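Glycosyltransferase (Streptomyces halstedii, PDB 3WAD) is a glycosyltransferase of the GT-B fold, built from two Rossmann-like domains and related to the erythromycin biosynthesis protein CIII family. Local coordinates at residues 236-241 against 303-308; 226-231 against 329-334; 110-115 against 189-194; 139-144 against 194-199. All coordinates share one frame; numbering follows the deposited sequence.

Contact 1. Residues 236-241 against 303-308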
loop_
_atom_site.group_PDB
_atom_site.type_symbol
_atom_site.label_atom_id
_atom_site.label_comp_id
_atom_site.label_asym_id
_atom_site.label_seq_id
_atom_site.Cartn_x
_atom_site.Cartn_y
_atom_site.Cartn_z
ATOM N N PRO B 236 15.629 11.815 1.690
ATOM C CA PRO B 236 16.822 12.490 1.146
ATOM C C PRO B 236 18.018 12.378 2.095
ATOM O O PRO B 236 17.851 12.120 3.304
ATOM C CB PRO B 236 16.369 13.944 0.969
ATOM C CG PRO B 236 15.391 14.153 2.077
ATOM C CD PRO B 236 14.664 12.788 2.234
ATOM N N ASP B 237 19.213 12.549 1.544
ATOM C CA ASP B 237 20.428 12.379 2.312
ATOM C C ASP B 237 20.412 13.280 3.530
ATOM O O ASP B 237 20.770 12.893 4.629
ATOM C CB ASP B 237 21.627 12.757 1.450
ATOM C CG ASP B 237 22.195 11.579 0.674
ATOM O OD1 ASP B 237 22.970 11.783 -0.292
ATOM O OD2 ASP B 237 21.887 10.433 1.033
ATOM N N TRP B 238 19.977 14.501 3.334
ATOM C CA TRP B 238 20.113 15.490 4.373
ATOM C C TRP B 238 19.232 15.166 5.602
ATOM O O TRP B 238 19.634 15.452 6.739
ATOM C CB TRP B 238 19.871 16.878 3.771
ATOM C CG TRP B 238 18.513 17.057 3.301
ATOM C CD1 TRP B 238 18.054 16.985 2.004
ATOM C CD2 TRP B 238 17.374 17.328 4.126
ATOM N NE1 TRP B 238 16.693 17.212 1.985
ATOM C CE2 TRP B 238 16.256 17.420 3.273
ATOM C CE3 TRP B 238 17.198 17.513 5.514
ATOM C CZ2 TRP B 238 14.982 17.691 3.752
ATOM C CZ3 TRP B 238 15.939 17.778 5.991
ATOM C CH2 TRP B 238 14.838 17.867 5.103
ATOM N N LEU B 239 18.063 14.536 5.382
ATOM C CA LEU B 239 17.248 13.964 6.479
ATOM C C LEU B 239 17.914 12.800 7.207
ATOM O O LEU B 239 17.511 12.424 8.307
ATOM C CB LEU B 239 15.872 13.506 5.997
ATOM C CG LEU B 239 14.689 14.427 6.276
ATOM C CD1 LEU B 239 13.417 13.850 5.768
ATOM C CD2 LEU B 239 14.592 14.692 7.750
ATOM N N ARG B 240 18.923 12.203 6.604
ATOM C CA ARG B 240 19.447 10.966 7.162
ATOM C C ARG B 240 20.446 11.265 8.263
ATOM O O ARG B 240 20.717 10.412 9.117
ATOM C CB ARG B 240 20.019 10.055 6.061
ATOM C CG ARG B 240 18.944 9.125 5.469
ATOM C CD ARG B 240 18.931 9.084 3.912
ATOM N NE ARG B 240 19.762 8.066 3.235
ATOM C CZ ARG B 240 20.685 7.267 3.791
ATOM N NH1 ARG B 240 20.986 7.319 5.088
ATOM N NH2 ARG B 240 21.317 6.380 3.025
ATOM N N GLU B 241 20.941 12.501 8.268
ATOM C CA GLU B 241 21.983 12.943 9.184
ATOM C C GLU B 241 21.427 13.376 10.543
ATOM O O GLU B 241 20.477 14.162 10.617
ATOM C CB GLU B 241 22.765 14.113 8.563
ATOM C CG GLU B 241 23.121 13.939 7.061
ATOM C CD GLU B 241 23.835 15.163 6.449
ATOM O OE1 GLU B 241 24.096 16.147 7.181
ATOM O OE2 GLU B 241 24.151 15.146 5.232
ATOM N N ASP B 303 11.286 21.163 -2.671
ATOM C CA ASP B 303 9.962 21.266 -3.314
ATOM C C ASP B 303 8.938 20.368 -2.598
ATOM O O ASP B 303 7.758 20.633 -2.660
ATOM C CB ASP B 303 10.010 20.910 -4.791
ATOM C CG ASP B 303 10.430 19.473 -5.014
ATOM O OD1 ASP B 303 11.442 19.040 -4.397
ATOM O OD2 ASP B 303 9.777 18.762 -5.820
ATOM N N PHE B 304 9.409 19.319 -1.925
ATOM C CA PHE B 304 8.525 18.409 -1.166
ATOM C C PHE B 304 9.324 17.716 -0.101
ATOM O O PHE B 304 10.491 17.416 -0.325
ATOM C CB PHE B 304 7.807 17.353 -2.046
ATOM C CG PHE B 304 7.094 16.244 -1.228
ATOM C CD1 PHE B 304 5.798 16.449 -0.699
ATOM C CD2 PHE B 304 7.738 14.994 -0.979
ATOM C CE1 PHE B 304 5.153 15.405 0.054
ATOM C CE2 PHE B 304 7.106 13.948 -0.217
ATOM C CZ PHE B 304 5.812 14.164 0.294
ATOM N N VAL B 305 8.714 17.488 1.074
ATOM C CA VAL B 305 9.348 16.625 2.086
ATOM C C VAL B 305 8.349 15.663 2.739
ATOM O O VAL B 305 7.248 16.080 3.079
ATOM C CB VAL B 305 10.056 17.453 3.161
ATOM C CG1 VAL B 305 9.007 18.212 4.025
ATOM C CG2 VAL B 305 11.002 16.544 3.986
ATOM N N PRO B 306 8.729 14.378 2.904
ATOM C CA PRO B 306 7.906 13.406 3.691
ATOM C C PRO B 306 7.825 13.751 5.197
ATOM O O PRO B 306 8.780 13.557 5.957
ATOM C CB PRO B 306 8.601 12.077 3.434
ATOM C CG PRO B 306 10.100 12.458 3.165
ATOM C CD PRO B 306 9.984 13.778 2.394
ATOM N N LEU B 307 6.662 14.257 5.615
ATOM C CA LEU B 307 6.438 14.787 6.949
ATOM C C LEU B 307 6.740 13.766 8.026
ATOM O O LEU B 307 7.233 14.099 9.089
ATOM C CB LEU B 307 4.970 15.197 7.109
ATOM C CG LEU B 307 4.579 16.667 6.997
ATOM C CD1 LEU B 307 5.698 17.600 6.509
ATOM C CD2 LEU B 307 3.302 16.812 6.203
ATOM N N HIS B 308 6.383 12.505 7.767
ATOM C CA HIS B 308 6.601 11.480 8.768
ATOM C C HIS B 308 8.078 11.269 8.902
ATOM O O HIS B 308 8.470 10.839 9.935
ATOM C CB HIS B 308 5.926 10.174 8.386
ATOM C CG HIS B 308 6.274 9.714 7.003
ATOM N ND1 HIS B 308 7.164 8.689 6.753
ATOM C CD2 HIS B 308 5.851 10.154 5.794
ATOM C CE1 HIS B 308 7.281 8.520 5.441
ATOM N NE2 HIS B 308 6.489 9.397 4.838
#
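Val305 meets Trp238 and Leu239 through one methyl group, CG2. That methyl sits 4.0 Å from Leu239 CD1 and 4.1 Å from Trp238 CZ2. Both partners lie across the valine at roughly a right angle, so the contact is made by branch ends rather than by side chains running alongside. Val305 CG2 is anti to its backbone N, which carries it to the 236-241 side. Relative to the indole plane, CG2 sits obliquely.

The indole itself folds back over its own turn. With chi1 at 65°, Trp238 CG stands between the backbone N and the carbonyl carbon. One face of the ring then lies on Pro236 CG and Leu239 CG, both offset toward the rim. Leu239 CD1 also comes to 4.4 Å from Pro306 CG, a looser touch. Pro306 is the N-cap of helix 307-310.

The patch is wholly apolar across the two segments and buries a modest 129 Å². It joins the short helix 237-240 to the loop between strand 299-302 and helix 307-310. Leu239 also rests on Ala309 and Leu310 of that helix. Trp238 reaches Val281 of strand 279-283 and makes a cation-pi contact with Arg300 of strand 299-302.

Contact 2. Residues 226-231 against 329-334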
loop_
_atom_site.group_PDB
_atom_site.type_symbol
_atom_site.label_atom_id
_atom_site.label_comp_id
_atom_site.label_asym_id
_atom_site.label_seq_id
_atom_site.Cartn_x
_atom_site.Cartn_y
_atom_site.Cartn_z
ATOM N N HIS B 226 -6.491 7.851 12.781
ATOM C CA HIS B 226 -6.265 8.150 11.380
ATOM C C HIS B 226 -4.814 8.169 11.012
ATOM O O HIS B 226 -4.026 8.902 11.569
ATOM C CB HIS B 226 -6.952 9.486 11.012
ATOM C CG HIS B 226 -6.890 9.821 9.559
ATOM N ND1 HIS B 226 -7.144 8.892 8.564
ATOM C CD2 HIS B 226 -6.565 10.987 8.931
ATOM C CE1 HIS B 226 -7.042 9.492 7.386
ATOM N NE2 HIS B 226 -6.680 10.753 7.582
ATOM N N LEU B 227 -4.466 7.336 10.054
ATOM C CA LEU B 227 -3.082 7.329 9.561
ATOM C C LEU B 227 -2.973 8.319 8.296
ATOM O O LEU B 227 -3.730 8.176 7.318
ATOM C CB LEU B 227 -2.558 5.897 9.314
ATOM C CG LEU B 227 -1.034 5.680 9.272
ATOM C CD1 LEU B 227 -0.796 4.208 9.130
ATOM C CD2 LEU B 227 -0.520 6.341 7.941
ATOM N N PRO B 228 -2.132 9.392 8.414
ATOM C CA PRO B 228 -1.919 10.398 7.344
ATOM C C PRO B 228 -1.009 9.838 6.309
ATOM O O PRO B 228 0.158 9.632 6.574
ATOM C CB PRO B 228 -1.250 11.573 8.061
ATOM C CG PRO B 228 -0.803 11.137 9.349
ATOM C CD PRO B 228 -1.357 9.695 9.623
ATOM N N PHE B 229 -1.557 9.446 5.164
ATOM C CA PHE B 229 -0.710 8.896 4.095
ATOM C C PHE B 229 -0.135 10.107 3.357
ATOM O O PHE B 229 -0.909 10.909 2.767
ATOM C CB PHE B 229 -1.518 8.023 3.105
ATOM C CG PHE B 229 -0.691 7.501 1.925
ATOM C CD1 PHE B 229 0.444 6.763 2.154
ATOM C CD2 PHE B 229 -1.094 7.735 0.609
ATOM C CE1 PHE B 229 1.212 6.268 1.103
ATOM C CE2 PHE B 229 -0.337 7.260 -0.465
ATOM C CZ PHE B 229 0.848 6.512 -0.209
ATOM N N ASN B 230 1.182 10.199 3.347
ATOM C CA ASN B 230 1.873 11.300 2.689
ATOM C C ASN B 230 2.246 11.127 1.201
ATOM O O ASN B 230 2.724 12.088 0.549
ATOM C CB ASN B 230 3.046 11.759 3.573
ATOM C CG ASN B 230 2.570 12.129 4.981
ATOM O OD1 ASN B 230 1.455 12.705 5.168
ATOM N ND2 ASN B 230 3.346 11.736 5.968
ATOM N N GLY B 231 1.992 9.933 0.643
ATOM C CA GLY B 231 2.220 9.697 -0.804
ATOM C C GLY B 231 3.589 9.075 -0.953
ATOM O O GLY B 231 4.279 8.901 0.016
ATOM N N ALA B 329 0.931 16.377 12.570
ATOM C CA ALA B 329 1.399 17.088 13.789
ATOM C C ALA B 329 0.778 16.400 15.026
ATOM O O ALA B 329 1.416 16.358 16.098
ATOM C CB ALA B 329 0.978 18.544 13.790
ATOM N N ILE B 330 -0.457 15.914 14.869
ATOM C CA ILE B 330 -1.095 15.129 15.965
ATOM C C ILE B 330 -0.279 13.879 16.268
ATOM O O ILE B 330 0.088 13.630 17.439
ATOM C CB ILE B 330 -2.520 14.729 15.643
ATOM C CG1 ILE B 330 -3.407 15.963 15.629
ATOM C CG2 ILE B 330 -3.093 13.703 16.717
ATOM C CD1 ILE B 330 -4.793 15.606 15.521
ATOM N N ARG B 331 0.017 13.095 15.226
ATOM C CA ARG B 331 0.662 11.814 15.399
ATOM C C ARG B 331 2.100 11.940 15.954
ATOM O O ARG B 331 2.545 11.115 16.755
ATOM C CB ARG B 331 0.654 11.029 14.070
ATOM C CG ARG B 331 1.484 9.786 14.055
ATOM C CD ARG B 331 1.422 9.123 12.706
ATOM N NE ARG B 331 1.968 7.774 12.768
ATOM C CZ ARG B 331 2.195 6.996 11.704
ATOM N NH1 ARG B 331 1.957 7.454 10.453
ATOM N NH2 ARG B 331 2.713 5.773 11.889
ATOM N N TYR B 332 2.830 12.969 15.517
ATOM C CA TYR B 332 4.191 13.186 15.977
ATOM C C TYR B 332 4.252 14.180 17.189
ATOM O O TYR B 332 5.333 14.462 17.686
ATOM C CB TYR B 332 5.152 13.550 14.798
ATOM C CG TYR B 332 5.168 12.400 13.805
ATOM C CD1 TYR B 332 5.774 11.151 14.151
ATOM C CD2 TYR B 332 4.452 12.484 12.607
ATOM C CE1 TYR B 332 5.693 10.038 13.281
ATOM C CE2 TYR B 332 4.399 11.403 11.723
ATOM C CZ TYR B 332 4.997 10.189 12.072
ATOM O OH TYR B 332 4.938 9.160 11.211
ATOM N N GLY B 333 3.113 14.679 17.666
ATOM C CA GLY B 333 3.108 15.506 18.927
ATOM C C GLY B 333 3.810 16.865 18.734
ATOM O O GLY B 333 4.638 17.305 19.562
ATOM N N VAL B 334 3.524 17.537 17.615
ATOM C CA VAL B 334 4.353 18.686 17.234
ATOM C C VAL B 334 3.482 19.936 17.321
ATOM O O VAL B 334 2.414 19.970 16.734
ATOM C CB VAL B 334 4.999 18.516 15.782
ATOM C CG1 VAL B 334 5.847 19.734 15.386
ATOM C CG2 VAL B 334 5.900 17.238 15.705
HETATM O O HOH W 1 2.266 9.959 8.889
#
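Arg331 reaches from the last turn of helix 323-332 to Leu227 and Pro228, and its own atoms make every close approach. Van der Waals contacts come first: loop carbons pack against the guanidinium and the arginine's CD. Arg331 NH1 lies 3.7 Å from both Leu227 CG and Leu227 CD2. It is 4.1 Å from Pro228 CD, which is also 4.2 Å from Arg331 CD. Both neighbours come at a slant to the guanidinium. The arginine reaches the loop because its chain is extended from CG to NE, with CG anti to the backbone N (chi1 170°).

The polar part runs through water. A single molecule donates to Pro228 O at 3.1 Å and accepts a weak bond from Arg331 NH1 at 3.0 Å. It bridges a loop carbonyl and a cationic side chain that do not bond directly.

The charge has further partners. Arg331 NH2 forms a salt bridge with Glu30 of the second subunit, and Tyr332 OH bonds the same carboxylate oxygen. Tyr332 OH also lies over one face of the Arg331 guanidinium.

Gly333 has positive phi and closes the helix in a Schellman motif. The contact places the loop between strands 221-222 and 233-234 against the end of helix 323-332. Helix 384-397 lies alongside, with Tyr396 touching Arg331, and Asn230 packs on helix 307-310.

Contact 3. Residues 110-115 against 189-194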
loop_
_atom_site.group_PDB
_atom_site.type_symbol
_atom_site.label_atom_id
_atom_site.label_comp_id
_atom_site.label_asym_id
_atom_site.label_seq_id
_atom_site.Cartn_x
_atom_site.Cartn_y
_atom_site.Cartn_z
ATOM N N THR B 110 -22.341 9.223 -15.896
ATOM C CA THR B 110 -21.444 8.212 -16.484
ATOM C C THR B 110 -20.647 7.486 -15.386
ATOM O O THR B 110 -20.624 6.250 -15.340
ATOM C CB THR B 110 -20.500 8.770 -17.504
ATOM O OG1 THR B 110 -21.261 9.409 -18.571
ATOM C CG2 THR B 110 -19.649 7.565 -18.110
ATOM N N MET B 111 -20.009 8.246 -14.493
ATOM C CA MET B 111 -19.277 7.660 -13.370
ATOM C C MET B 111 -20.168 6.799 -12.512
ATOM O O MET B 111 -19.774 5.699 -12.101
ATOM C CB MET B 111 -18.625 8.786 -12.559
ATOM C CG MET B 111 -17.441 8.392 -11.831
ATOM S SD MET B 111 -18.042 8.224 -10.248
ATOM C CE MET B 111 -16.610 8.282 -9.200
ATOM N N THR B 112 -21.358 7.326 -12.226
ATOM C CA THR B 112 -22.330 6.645 -11.418
ATOM C C THR B 112 -22.830 5.361 -12.128
ATOM O O THR B 112 -22.876 4.312 -11.512
ATOM C CB THR B 112 -23.451 7.632 -10.983
ATOM O OG1 THR B 112 -22.860 8.746 -10.254
ATOM C CG2 THR B 112 -24.507 6.967 -10.084
ATOM N N ALA B 113 -23.178 5.440 -13.401
ATOM C CA ALA B 113 -23.605 4.216 -14.131
ATOM C C ALA B 113 -22.458 3.141 -14.161
ATOM O O ALA B 113 -22.643 1.905 -13.766
ATOM C CB ALA B 113 -24.132 4.626 -15.500
ATOM N N ASP B 114 -21.236 3.597 -14.472
ATOM C CA ASP B 114 -20.082 2.670 -14.392
ATOM C C ASP B 114 -19.923 2.113 -13.044
ATOM O O ASP B 114 -19.621 0.929 -12.917
ATOM C CB ASP B 114 -18.718 3.289 -14.789
ATOM C CG ASP B 114 -18.629 3.595 -16.257
ATOM O OD1 ASP B 114 -19.698 3.552 -16.925
ATOM O OD2 ASP B 114 -17.504 3.920 -16.746
ATOM N N LEU B 115 -20.030 2.925 -11.988
ATOM C CA LEU B 115 -19.875 2.299 -10.640
ATOM C C LEU B 115 -21.034 1.301 -10.272
ATOM O O LEU B 115 -20.788 0.294 -9.608
ATOM C CB LEU B 115 -19.681 3.335 -9.497
ATOM C CG LEU B 115 -19.293 2.810 -8.109
ATOM C CD1 LEU B 115 -17.829 2.293 -8.090
ATOM C CD2 LEU B 115 -19.406 3.932 -7.055
ATOM N N GLU B 189 -32.643 7.115 -9.680
ATOM C CA GLU B 189 -33.746 6.677 -10.503
ATOM C C GLU B 189 -33.338 5.680 -11.637
ATOM O O GLU B 189 -34.003 4.632 -11.819
ATOM C CB GLU B 189 -34.447 7.923 -11.062
ATOM C CG GLU B 189 -35.794 7.647 -11.590
ATOM C CD GLU B 189 -35.682 7.007 -12.929
ATOM O OE1 GLU B 189 -34.648 7.190 -13.595
ATOM O OE2 GLU B 189 -36.593 6.264 -13.323
ATOM N N PRO B 190 -32.222 5.963 -12.380
ATOM C CA PRO B 190 -31.982 5.031 -13.489
ATOM C C PRO B 190 -31.536 3.665 -12.993
ATOM O O PRO B 190 -31.446 2.738 -13.772
ATOM C CB PRO B 190 -30.877 5.743 -14.329
ATOM C CG PRO B 190 -31.095 7.190 -14.076
ATOM C CD PRO B 190 -31.469 7.222 -12.560
ATOM N N HIS B 191 -31.256 3.550 -11.703
ATOM C CA HIS B 191 -30.663 2.319 -11.165
ATOM C C HIS B 191 -31.619 1.642 -10.183
ATOM O O HIS B 191 -31.202 0.715 -9.462
ATOM C CB HIS B 191 -29.302 2.666 -10.544
ATOM C CG HIS B 191 -28.392 3.306 -11.538
ATOM N ND1 HIS B 191 -27.931 4.607 -11.422
ATOM C CD2 HIS B 191 -27.949 2.853 -12.729
ATOM C CE1 HIS B 191 -27.211 4.906 -12.488
ATOM N NE2 HIS B 191 -27.214 3.861 -13.300
ATOM N N GLY B 192 -32.870 2.132 -10.170
ATOM C CA GLY B 192 -33.963 1.687 -9.272
ATOM C C GLY B 192 -33.664 1.961 -7.801
ATOM O O GLY B 192 -34.023 1.170 -6.909
ATOM N N VAL B 193 -32.975 3.073 -7.506
ATOM C CA VAL B 193 -32.569 3.365 -6.106
ATOM C C VAL B 193 -33.461 4.494 -5.678
ATOM O O VAL B 193 -33.628 5.582 -6.371
ATOM C CB VAL B 193 -31.062 3.783 -5.969
ATOM C CG1 VAL B 193 -30.695 4.324 -4.584
ATOM C CG2 VAL B 193 -30.162 2.643 -6.274
ATOM N N ALA B 194 -34.093 4.225 -4.541
ATOM C CA ALA B 194 -35.106 5.140 -3.991
ATOM C C ALA B 194 -34.389 6.100 -3.069
ATOM O O ALA B 194 -33.482 5.658 -2.348
ATOM C CB ALA B 194 -36.166 4.311 -3.189
#
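His191 packs its imidazole against Thr112 and Ala113 on helix 109-122, within the N-terminal Rossmann-like domain of this GT-B protein. Next along the chain, Gly192, at positive phi, is the C-prime residue of the Schellman motif that ends helix 179-188. Gly192 N bonds Glu189 O there.

The contact between the segments consists of van der Waals packing. His191 NE2 lies 3.7 Å from Ala113 CA and 3.9 Å from Ala113 CB. NE2 therefore touches the backbone carbon as well as the methyl. Both helix residues approach the ring obliquely. Chi1 of -57° sets His191 CG beside its backbone N and anti to the carbonyl carbon, with the imidazole directed at the helix. Pro190 CB lies over the centre of one ring face.

Polar interactions belong to the surroundings. Thr112 OG1 bonds Asp108 O, just ahead of helix 109-122, and it also pairs with Lys187 NZ of helix 179-188. This leaves the methyl branch of the threonine to meet the histidine. His191 also touches Val116 and Arg120 farther along helix 109-122. Next to NE2 in the ring, His191 CE1 lies 4.2 Å from Thr112 CG2.

Contact 4. Residues 139-144 against 194-199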
loop_
_atom_site.group_PDB
_atom_site.type_symbol
_atom_site.label_atom_id
_atom_site.label_comp_id
_atom_site.label_asym_id
_atom_site.label_seq_id
_atom_site.Cartn_x
_atom_site.Cartn_y
_atom_site.Cartn_z
ATOM N N ALA B 139 -24.534 3.228 -5.966
ATOM C CA ALA B 139 -24.047 1.907 -6.339
ATOM C C ALA B 139 -24.354 0.871 -5.230
ATOM O O ALA B 139 -24.840 -0.235 -5.555
ATOM C CB ALA B 139 -22.560 1.939 -6.648
ATOM N N ALA B 140 -24.123 1.225 -3.958
ATOM C CA ALA B 140 -24.284 0.320 -2.818
ATOM C C ALA B 140 -25.697 -0.185 -2.632
ATOM O O ALA B 140 -25.886 -1.328 -2.176
ATOM C CB ALA B 140 -23.861 0.962 -1.505
ATOM N N GLU B 141 -26.642 0.698 -2.914
ATOM C CA GLU B 141 -28.041 0.457 -2.680
ATOM C C GLU B 141 -28.678 -0.292 -3.854
ATOM O O GLU B 141 -29.793 -0.762 -3.764
ATOM C CB GLU B 141 -28.756 1.798 -2.504
ATOM C CG GLU B 141 -28.291 2.468 -1.213
ATOM C CD GLU B 141 -29.158 2.172 -0.028
ATOM O OE1 GLU B 141 -28.891 2.761 1.067
ATOM O OE2 GLU B 141 -30.118 1.367 -0.209
ATOM N N ALA B 142 -27.982 -0.350 -4.979
ATOM C CA ALA B 142 -28.448 -1.150 -6.071
ATOM C C ALA B 142 -28.257 -2.621 -5.694
ATOM O O ALA B 142 -28.813 -3.485 -6.313
ATOM C CB ALA B 142 -27.724 -0.740 -7.326
ATOM N N VAL B 143 -27.578 -2.910 -4.604
ATOM C CA VAL B 143 -27.199 -4.278 -4.289
ATOM C C VAL B 143 -27.302 -4.587 -2.759
ATOM O O VAL B 143 -26.620 -5.555 -2.232
ATOM C CB VAL B 143 -25.762 -4.676 -4.932
ATOM C CG1 VAL B 143 -25.681 -4.348 -6.470
ATOM C CG2 VAL B 143 -24.574 -4.068 -4.207
ATOM N N GLY B 144 -28.058 -3.726 -2.041
ATOM C CA GLY B 144 -28.208 -3.849 -0.581
ATOM C C GLY B 144 -26.881 -4.103 0.097
ATOM O O GLY B 144 -26.769 -4.878 1.128
ATOM N N ALA B 194 -34.093 4.225 -4.541
ATOM C CA ALA B 194 -35.106 5.140 -3.991
ATOM C C ALA B 194 -34.389 6.100 -3.069
ATOM O O ALA B 194 -33.482 5.658 -2.348
ATOM C CB ALA B 194 -36.166 4.311 -3.189
ATOM N N PHE B 195 -34.778 7.380 -3.014
ATOM C CA PHE B 195 -34.244 8.214 -1.897
ATOM C C PHE B 195 -34.508 7.674 -0.495
ATOM O O PHE B 195 -35.668 7.470 -0.131
ATOM C CB PHE B 195 -34.699 9.658 -1.970
ATOM C CG PHE B 195 -34.092 10.498 -0.892
ATOM C CD1 PHE B 195 -32.724 10.895 -0.979
ATOM C CD2 PHE B 195 -34.838 10.823 0.274
ATOM C CE1 PHE B 195 -32.122 11.641 0.044
ATOM C CE2 PHE B 195 -34.246 11.601 1.318
ATOM C CZ PHE B 195 -32.890 12.000 1.206
ATOM N N THR B 196 -33.456 7.415 0.287
ATOM C CA THR B 196 -33.569 7.285 1.732
ATOM C C THR B 196 -32.585 8.296 2.289
ATOM O O THR B 196 -31.646 8.701 1.571
ATOM C CB THR B 196 -33.048 5.931 2.223
ATOM O OG1 THR B 196 -31.795 5.612 1.551
ATOM C CG2 THR B 196 -34.068 4.809 1.970
ATOM N N GLU B 197 -32.707 8.602 3.577
ATOM C CA GLU B 197 -31.801 9.518 4.230
ATOM C C GLU B 197 -30.380 8.912 4.302
ATOM O O GLU B 197 -29.372 9.597 4.369
ATOM C CB GLU B 197 -32.335 9.926 5.604
ATOM C CG GLU B 197 -31.460 10.934 6.394
ATOM C CD GLU B 197 -31.306 12.349 5.737
ATOM O OE1 GLU B 197 -32.076 12.688 4.818
ATOM O OE2 GLU B 197 -30.406 13.141 6.156
ATOM N N SER B 198 -30.313 7.598 4.257
ATOM C CA SER B 198 -29.040 6.947 4.333
ATOM C C SER B 198 -28.227 7.213 3.044
ATOM O O SER B 198 -27.021 7.056 3.047
ATOM C CB SER B 198 -29.268 5.461 4.590
ATOM O OG SER B 198 -29.802 4.965 3.390
ATOM N N LEU B 199 -28.856 7.699 1.970
ATOM C CA LEU B 199 -28.107 8.093 0.746
ATOM C C LEU B 199 -27.281 9.370 0.996
ATOM O O LEU B 199 -26.281 9.638 0.311
ATOM C CB LEU B 199 -29.046 8.368 -0.461
ATOM C CG LEU B 199 -29.761 7.096 -0.980
ATOM C CD1 LEU B 199 -30.600 7.492 -2.120
ATOM C CD2 LEU B 199 -28.738 6.000 -1.415
#
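Glu141 lays its CG methylene against Leu199, 3.6 Å from the CD2 methyl. The same methyl is 4.1 Å from both Glu141 CD and Glu141 OE1, so it touches the glutamate from CG to the carboxylate. The two side chains meet at a slant. The glutamate is bent at chi2 (-93°), which turns the carboxylate away from a straight path out of the helix.

Ser198 OG lies 3.3 Å from Glu141 OE1, a weak hydrogen bond, and not a settled one, since another acceptor is within reach of the same proton. Thr196 OG1, 2.8 Å from Ser198 OG, is probably the competitor; either hydroxyl of that pair could be the donor. The firmer polar partner of Glu141 OE1 is His147 NE2, at the start of strand 147-150.

Leu199 is buried, while Thr196 is exposed. Val193 packs on both Glu141 and Leu199, and Leu184 of helix 179-188 also covers the leucine.

The contact joins the C-terminal part of helix 135-141 to the N-terminal part of helix 198-201. These helices precede strands 147-150 and 204-206, neighbours in the parallel sheet. This is the layered alpha/beta build of a Rossmann-like domain in a GT-B protein.

Contacts 1 and 2 each bring part of the 226-241 region against the C-terminal half of the chain. Contacts 3 and 4 both stay within the N-terminal domain. Contact 2 is buried and lies nearest the chain's centre; the others are partly buried and farther out. Contacts 1 and 2 touch through His308 with Asn230 and Tyr332. Both reach the second subunit, as contact 3 does through Asp114; contact 4 does not. Contacts 3 and 4 share Ala194 and meet through Val193 and Glu141, on the opposite side of the chain's centre. Their chemistry differs: aliphatic and indole packing in contact 1, a water-bridged arginine in 2, imidazole packing in 3, and a mixed glutamate contact in 4.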